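Local coordinates for enoyl-CoA hydratase/isomerase family protein (Bacillus anthracis, PDB 3KQF) that probably catalyses the reversible hydration of 2-trans-enoyl-CoA thioesters to 3-hydroxyacyl-CoA, as enoyl-CoA hydratases of the crotonase superfamily do, at residues A[108-112]-A[132-136]; A[23-27]-A[60-64]; A[7-11]-A[36-41]. All blocks are in the same frame, centred on the assembly; numbering follows the deposited sequence. Where two conformers were deposited one is given.

How the contacts relate
The three contacts line up across one sheet of the crotonase fold. Contact 3 sets helix 35-49 against the chain entering strand 10-13, outermost in this chain's sheet. Contact 2 joins strands 19-24 and 56-61, and contact 1 starts at the end of strand 105-109. Centres of contacts 2 and 3 are about 11 Å apart, and those of contacts 1 and 2 about 12 Å. Probable hydrogen bonds link neighbours: Asn-25 N to Asn-9 O at 2.7 Å, and Thr-60 OG1 to Ala-108 O at 2.7 Å. Contacts 1 and 3 do not touch; their nearest atoms are about 12 Å apart. The chain after contact 2 probably leads to the oxyanion hole, as in crotonase relatives.

Contact 1. Residues A[108-112]-A[132-136]; sequences AINGI and SASLG
Gly-111 and Ala-133 bring their CA atoms to 4.2 Å, and the next pair, Ile-112 and Ser-134, follows as the two chains run on side by side. In this part of the crotonase fold the chain leaves the main sheet at the end of strand 105-109 and enters a small second sheet, in which strands 112-114 and 134-136 lie parallel. At this junction the CA-H of Ile-112 faces the carbonyl O of Ser-134, with CA to O at 3.4 Å. The methyl of Ala-133 fits against two carbonyls: its CB is 3.4 Å from Gly-111 O and 3.7 Å from Ile-109 O.

Ile-109 supplies the apolar part with two branches. Its CG2 is anti to the backbone N and touches Ala-133 CB at 4.0 Å. Its CD1 meets Leu-135 CD2, also at 4.0 Å, and the two side chains cross at about a right angle. Helix 116-123 packs on both, through Ser-121 and Thr-118. The Asn-110 side chain bonds Gly-61 N at the end of strand 56-61, and Gly-63 O and Ala-66 O in the loop beyond. Its carbonyl is linked to the other segment through one water, which donates to Asn-110 O at 2.8 Å and hydrogen-bonds Ser-132 OG at 2.6 Å.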
loop_
_atom_site.group_PDB
_atom_site.type_symbol
_atom_site.label_atom_id
_atom_site.label_comp_id
_atom_site.label_asym_id
_atom_site.label_seq_id
_atom_site.Cartn_x
_atom_site.Cartn_y
_atom_site.Cartn_z
ATOM N N ALA A 108 20.433 2.940 7.805
ATOM C CA ALA A 108 21.438 2.025 7.265
ATOM C C ALA A 108 21.489 0.883 8.277
ATOM O O ALA A 108 22.157 0.980 9.327
ATOM C CB ALA A 108 22.811 2.716 7.105
ATOM N N ILE A 109 20.760 -0.188 7.958
ATOM C CA ILE A 109 20.565 -1.325 8.852
ATOM C C ILE A 109 21.705 -2.325 8.681
ATOM O O ILE A 109 21.716 -3.133 7.762
ATOM C CB ILE A 109 19.170 -1.965 8.616
ATOM C CG1 ILE A 109 18.094 -0.864 8.584
ATOM C CG2 ILE A 109 18.852 -3.001 9.717
ATOM C CD1 ILE A 109 16.672 -1.340 8.250
ATOM N N ASN A 110 22.671 -2.210 9.589
ATOM C CA ASN A 110 23.910 -2.974 9.578
ATOM C C ASN A 110 23.842 -4.343 10.246
ATOM O O ASN A 110 24.814 -5.089 10.222
ATOM C CB ASN A 110 25.004 -2.149 10.277
ATOM C CG ASN A 110 24.634 -1.781 11.722
ATOM O OD1 ASN A 110 23.695 -1.015 11.964
ATOM N ND2 ASN A 110 25.405 -2.298 12.683
ATOM N N GLY A 111 22.711 -4.668 10.861
ATOM C CA GLY A 111 22.572 -5.947 11.551
ATOM C C GLY A 111 21.155 -6.123 12.037
ATOM O O GLY A 111 20.231 -5.564 11.454
ATOM N N ILE A 112 20.978 -6.899 13.111
ATOM C CA ILE A 112 19.635 -7.143 13.643
ATOM C C ILE A 112 18.919 -5.837 13.970
ATOM O O ILE A 112 19.514 -4.882 14.461
ATOM C CB ILE A 112 19.595 -8.094 14.886
ATOM C CG1 ILE A 112 20.427 -7.558 16.056
ATOM C CG2 ILE A 112 20.049 -9.518 14.500
ATOM C CD1 ILE A 112 20.078 -8.214 17.388
ATOM N N SER A 132 23.081 -9.254 5.411
ATOM C CA SER A 132 23.068 -10.098 6.606
ATOM C C SER A 132 22.149 -9.600 7.722
ATOM O O SER A 132 22.070 -10.237 8.775
ATOM C CB SER A 132 24.502 -10.257 7.143
ATOM O OG SER A 132 25.082 -8.983 7.387
ATOM N N ALA A 133 21.466 -8.479 7.511
ATOM C CA ALA A 133 20.556 -7.938 8.515
ATOM C C ALA A 133 19.290 -8.761 8.623
ATOM O O ALA A 133 18.914 -9.507 7.711
ATOM C CB ALA A 133 20.197 -6.475 8.210
ATOM N N SER A 134 18.654 -8.660 9.780
ATOM C CA SER A 134 17.379 -9.338 10.010
ATOM C C SER A 134 16.483 -8.356 10.721
ATOM O O SER A 134 16.960 -7.499 11.496
ATOM C CB SER A 134 17.530 -10.654 10.783
ATOM O OG SER A 134 18.297 -10.510 11.957
ATOM N N LEU A 135 15.194 -8.440 10.418
ATOM C CA LEU A 135 14.223 -7.532 10.964
ATOM C C LEU A 135 13.024 -8.255 11.499
ATOM O O LEU A 135 12.822 -9.455 11.259
ATOM C CB LEU A 135 13.729 -6.550 9.881
ATOM C CG LEU A 135 14.780 -5.658 9.215
ATOM C CD1 LEU A 135 15.516 -6.399 8.127
ATOM C CD2 LEU A 135 14.098 -4.381 8.657
ATOM N N GLY A 136 12.211 -7.513 12.220
ATOM C CA GLY A 136 10.973 -8.076 12.729
ATOM C C GLY A 136 10.460 -7.330 13.931
ATOM O O GLY A 136 11.228 -6.684 14.653
HETATM O O HOH W 1 24.761 -7.864 9.762
#

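Contact 2. Residues A[23-27]-A[60-64]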
loop_
_atom_site.group_PDB
_atom_site.type_symbol
_atom_site.label_atom_id
_atom_site.label_comp_id
_atom_site.label_asym_id
_atom_site.label_seq_id
_atom_site.Cartn_x
_atom_site.Cartn_y
_atom_site.Cartn_z
ATOM N N SER A 23 25.208 7.273 14.830
ATOM C CA SER A 23 25.398 5.843 15.051
ATOM C C SER A 23 25.079 5.435 16.490
ATOM O O SER A 23 25.683 5.970 17.439
ATOM C CB SER A 23 26.847 5.445 14.751
ATOM O OG SER A 23 27.261 5.820 13.458
ATOM N N LEU A 24 24.139 4.508 16.674
ATOM C CA LEU A 24 23.877 3.986 18.020
ATOM C C LEU A 24 25.200 3.327 18.418
ATOM O O LEU A 24 25.770 2.567 17.636
ATOM C CB LEU A 24 22.716 2.994 18.048
ATOM C CG LEU A 24 21.373 3.483 17.511
ATOM C CD1 LEU A 24 20.316 2.406 17.670
ATOM C CD2 LEU A 24 20.909 4.770 18.194
ATOM N N ASN A 25 25.686 3.622 19.622
ATOM C CA ASN A 25 27.001 3.158 20.060
ATOM C C ASN A 25 27.024 2.406 21.394
ATOM O O ASN A 25 27.645 2.848 22.366
ATOM C CB ASN A 25 27.953 4.361 20.132
ATOM C CG ASN A 25 29.410 3.951 20.272
ATOM O OD1 ASN A 25 29.824 2.893 19.787
ATOM N ND2 ASN A 25 30.207 4.808 20.919
ATOM N N ARG A 26 26.356 1.259 21.410
ATOM C CA ARG A 26 26.317 0.380 22.552
ATOM C C ARG A 26 26.491 -1.041 22.020
ATOM O O ARG A 26 25.637 -1.891 22.234
ATOM C CB ARG A 26 24.987 0.500 23.291
ATOM C CG ARG A 26 24.649 1.872 23.828
ATOM C CD ARG A 26 23.416 1.734 24.727
ATOM N NE ARG A 26 23.750 1.033 25.964
ATOM C CZ ARG A 26 22.916 0.279 26.674
ATOM N NH1 ARG A 26 21.673 0.035 26.247
ATOM N NH2 ARG A 26 23.351 -0.293 27.795
ATOM N N GLU A 27 27.601 -1.291 21.321
ATOM C CA GLU A 27 27.850 -2.615 20.710
ATOM C C GLU A 27 27.701 -3.804 21.657
ATOM O O GLU A 27 27.093 -4.813 21.279
ATOM C CB GLU A 27 29.232 -2.697 20.041
ATOM C CG GLU A 27 29.422 -1.810 18.848
ATOM C CD GLU A 27 30.790 -2.012 18.186
ATOM O OE1 GLU A 27 31.276 -3.168 18.109
ATOM O OE2 GLU A 27 31.366 -1.007 17.730
ATOM N N THR A 60 22.337 4.774 11.854
ATOM C CA THR A 60 22.895 3.416 11.796
ATOM C C THR A 60 23.349 2.941 13.178
ATOM O O THR A 60 23.213 3.664 14.169
ATOM C CB THR A 60 24.072 3.369 10.770
ATOM O OG1 THR A 60 24.377 2.018 10.405
ATOM C CG2 THR A 60 25.341 4.064 11.320
ATOM N N GLY A 61 23.811 1.693 13.240
ATOM C CA GLY A 61 24.350 1.114 14.455
ATOM C C GLY A 61 25.841 0.834 14.335
ATOM O O GLY A 61 26.381 0.640 13.229
ATOM N N ALA A 62 26.529 0.833 15.475
ATOM C CA ALA A 62 27.951 0.528 15.503
ATOM C C ALA A 62 28.128 -0.975 15.375
ATOM O O ALA A 62 27.277 -1.737 15.821
ATOM C CB ALA A 62 28.579 1.017 16.805
ATOM N N GLY A 63 29.224 -1.391 14.753
ATOM C CA GLY A 63 29.544 -2.807 14.612
ATOM C C GLY A 63 28.915 -3.466 13.407
ATOM O O GLY A 63 28.344 -2.793 12.545
ATOM N N GLU A 64 29.020 -4.792 13.350
ATOM C CA GLU A 64 28.498 -5.545 12.222
ATOM C C GLU A 64 27.470 -6.598 12.641
ATOM O O GLU A 64 27.101 -7.452 11.833
ATOM C CB GLU A 64 29.653 -6.217 11.471
ATOM C CG GLU A 64 30.936 -5.356 11.397
ATOM C CD GLU A 64 30.687 -3.953 10.864
ATOM O OE1 GLU A 64 29.796 -3.790 10.003
ATOM O OE2 GLU A 64 31.384 -3.009 11.305
#
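Glu-27 places CG anti to its carbonyl carbon (chi1 -66°) and then runs extended (chi2 -176°), which lays the chain over the methyl of Ala-62. Its CG and Ala-62 CB are 3.6 Å apart. The carboxylate continues past that methyl to the backbone of Gly-63, where OE2 is 3.7 Å from Gly-63 N; this is proximity rather than a bond. Gly-63 has backbone angles that would press a side chain against the preceding carbonyl O, which suits glycine.

Thr-60 divides its two branches. OG1 turns to Ala-108 of the next strand, while CG2 faces Ser-23 and comes 3.4 Å from Ser-23 OG. Ser-23 and Thr-60 share one face of the sheet. Leu-24 points to the other face, where it packs on Leu-37 of helix 35-49 and on Cys-68.

Two backbone bonds join the strands. Leu-24 N donates a hydrogen bond to Thr-60 O at 2.8 Å. Ala-62 N donates one back to Leu-24 O at 2.9 Å. Thr-60 O also receives the CA-H of Ser-23, with CA to O at 3.2 Å. Ala-62 CB lies close to Leu-24 O as well, at 3.3 Å.

Here two parallel strands reach their ends together. They belong to the beta-alpha-beta unit of strand 19-24, helix 35-49 and strand 56-61. In crotonase relatives the loop after the second strand leads to one N-H of the oxyanion hole.

Contact 3. Residues A[7-11]-A[36-41]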
loop_
_atom_site.group_PDB
_atom_site.type_symbol
_atom_site.label_atom_id
_atom_site.label_comp_id
_atom_site.label_asym_id
_atom_site.label_seq_id
_atom_site.Cartn_x
_atom_site.Cartn_y
_atom_site.Cartn_z
ATOM N N LEU A 7 28.890 12.799 24.480
ATOM C CA LEU A 7 27.980 11.684 24.097
ATOM C C LEU A 7 28.668 10.342 24.328
ATOM O O LEU A 7 29.759 10.101 23.800
ATOM C CB LEU A 7 27.592 11.805 22.628
ATOM C CG LEU A 7 26.832 13.056 22.203
ATOM C CD1 LEU A 7 26.706 13.063 20.690
ATOM C CD2 LEU A 7 25.462 13.122 22.876
ATOM N N GLN A 8 28.039 9.471 25.110
ATOM C CA GLN A 8 28.616 8.166 25.412
ATOM C C GLN A 8 27.905 6.985 24.758
ATOM O O GLN A 8 28.512 5.937 24.568
ATOM C CB GLN A 8 28.636 7.934 26.929
ATOM C CG GLN A 8 29.516 8.895 27.714
ATOM C CD GLN A 8 29.669 8.474 29.165
ATOM O OE1 GLN A 8 29.072 7.491 29.606
ATOM N NE2 GLN A 8 30.480 9.215 29.916
ATOM N N ASN A 9 26.624 7.146 24.438
ATOM C CA ASN A 9 25.825 6.065 23.874
ATOM C C ASN A 9 25.573 6.187 22.365
ATOM O O ASN A 9 25.067 5.251 21.748
ATOM C CB ASN A 9 24.496 5.984 24.627
ATOM C CG ASN A 9 24.687 5.583 26.090
ATOM O OD1 ASN A 9 25.115 4.467 26.386
ATOM N ND2 ASN A 9 24.353 6.484 27.001
ATOM N N ILE A 10 25.889 7.341 21.788
ATOM C CA ILE A 10 25.774 7.518 20.342
ATOM C C ILE A 10 26.999 8.270 19.828
ATOM O O ILE A 10 27.760 8.853 20.603
ATOM C CB ILE A 10 24.496 8.256 19.913
ATOM C CG1 ILE A 10 24.514 9.706 20.385
ATOM C CG2 ILE A 10 23.233 7.533 20.415
ATOM C CD1 ILE A 10 23.286 10.467 19.933
ATOM N N SER A 11 27.188 8.219 18.516
ATOM C CA SER A 11 28.287 8.897 17.842
ATOM C C SER A 11 27.651 9.764 16.773
ATOM O O SER A 11 26.674 9.356 16.155
ATOM C CB SER A 11 29.224 7.892 17.171
ATOM O OG SER A 11 29.813 7.018 18.109
ATOM N N ALA A 36 19.110 6.271 28.856
ATOM C CA ALA A 36 20.262 7.177 28.697
ATOM C C ALA A 36 20.556 7.435 27.212
ATOM O O ALA A 36 20.794 8.585 26.805
ATOM C CB ALA A 36 21.490 6.627 29.425
ATOM N N LEU A 37 20.518 6.379 26.399
ATOM C CA LEU A 37 20.729 6.529 24.954
ATOM C C LEU A 37 19.618 7.371 24.333
ATOM O O LEU A 37 19.889 8.257 23.520
ATOM C CB LEU A 37 20.828 5.168 24.261
ATOM C CG LEU A 37 20.933 5.144 22.720
ATOM C CD1 LEU A 37 21.596 3.857 22.227
ATOM C CD2 LEU A 37 19.557 5.314 22.053
ATOM N N LEU A 38 18.375 7.132 24.746
ATOM C CA LEU A 38 17.240 7.892 24.204
ATOM C C LEU A 38 17.380 9.387 24.510
ATOM O O LEU A 38 17.083 10.222 23.653
ATOM C CB LEU A 38 15.905 7.322 24.703
ATOM C CG LEU A 38 15.585 5.903 24.215
ATOM C CD1 LEU A 38 14.378 5.374 24.964
ATOM C CD2 LEU A 38 15.359 5.821 22.704
ATOM N N GLU A 39 17.857 9.715 25.715
ATOM C CA GLU A 39 18.118 11.112 26.123
ATOM C C GLU A 39 19.115 11.793 25.175
ATOM O O GLU A 39 18.868 12.903 24.696
ATOM C CB GLU A 39 18.666 11.153 27.557
ATOM C CG GLU A 39 19.159 12.525 28.046
ATOM C CD GLU A 39 18.055 13.549 28.192
ATOM O OE1 GLU A 39 16.862 13.165 28.170
ATOM O OE2 GLU A 39 18.387 14.746 28.354
ATOM N N GLU A 40 20.241 11.127 24.918
ATOM C CA GLU A 40 21.269 11.660 24.010
ATOM C C GLU A 40 20.766 11.818 22.578
ATOM O O GLU A 40 21.088 12.811 21.896
ATOM C CB GLU A 40 22.527 10.780 24.018
ATOM C CG GLU A 40 23.303 10.847 25.302
ATOM C CD GLU A 40 24.570 10.013 25.293
ATOM O OE1 GLU A 40 24.792 9.251 24.336
ATOM O OE2 GLU A 40 25.367 10.140 26.254
ATOM N N LEU A 41 20.001 10.835 22.116
ATOM C CA LEU A 41 19.460 10.864 20.778
ATOM C C LEU A 41 18.473 12.026 20.633
ATOM O O LEU A 41 18.529 12.758 19.659
ATOM C CB LEU A 41 18.837 9.508 20.418
ATOM C CG LEU A 41 18.386 9.294 18.979
ATOM C CD1 LEU A 41 19.483 9.640 17.957
ATOM C CD2 LEU A 41 17.936 7.831 18.824
#
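Glu-40 OE1 takes the backbone N-H of Asn-9 at 2.8 Å and, weakly, that of Ile-10, whose N is 3.4 Å away. The other oxygen, OE2, takes Gln-8 N at 3.0 Å in an almost straight bond (178° at the hydrogen). Both strong donors use the syn side of the carboxylate, and Gln-8 N stands further from its plane than Asn-9 N does. Three successive N-H groups of the chain entering strand 10-13 thus turn toward one side chain from helix 35-49.

The extended Glu-40 chain (chi2 -178°) carries the group out from the helix. Leu-7 slides past it in the opposite direction, with CD2 3.9 Å from Glu-40 CB. Asn-9 crosses it at about a right angle, its amide plane turned 44° from the carboxylate. Asn-9 CB also meets Leu-37 CB at 3.8 Å, and its ND2 lies 3.8 Å from the methyl of Ala-36. Leu-41 packs against Ile-22 of strand 19-24.

Grip from backbone N-H groups on both oxygens fixes the rotation of the carboxylate. It would probably also favour the charged form of Glu-40. The bonds tie the N-terminal part of helix 35-49 to the first modelled residues.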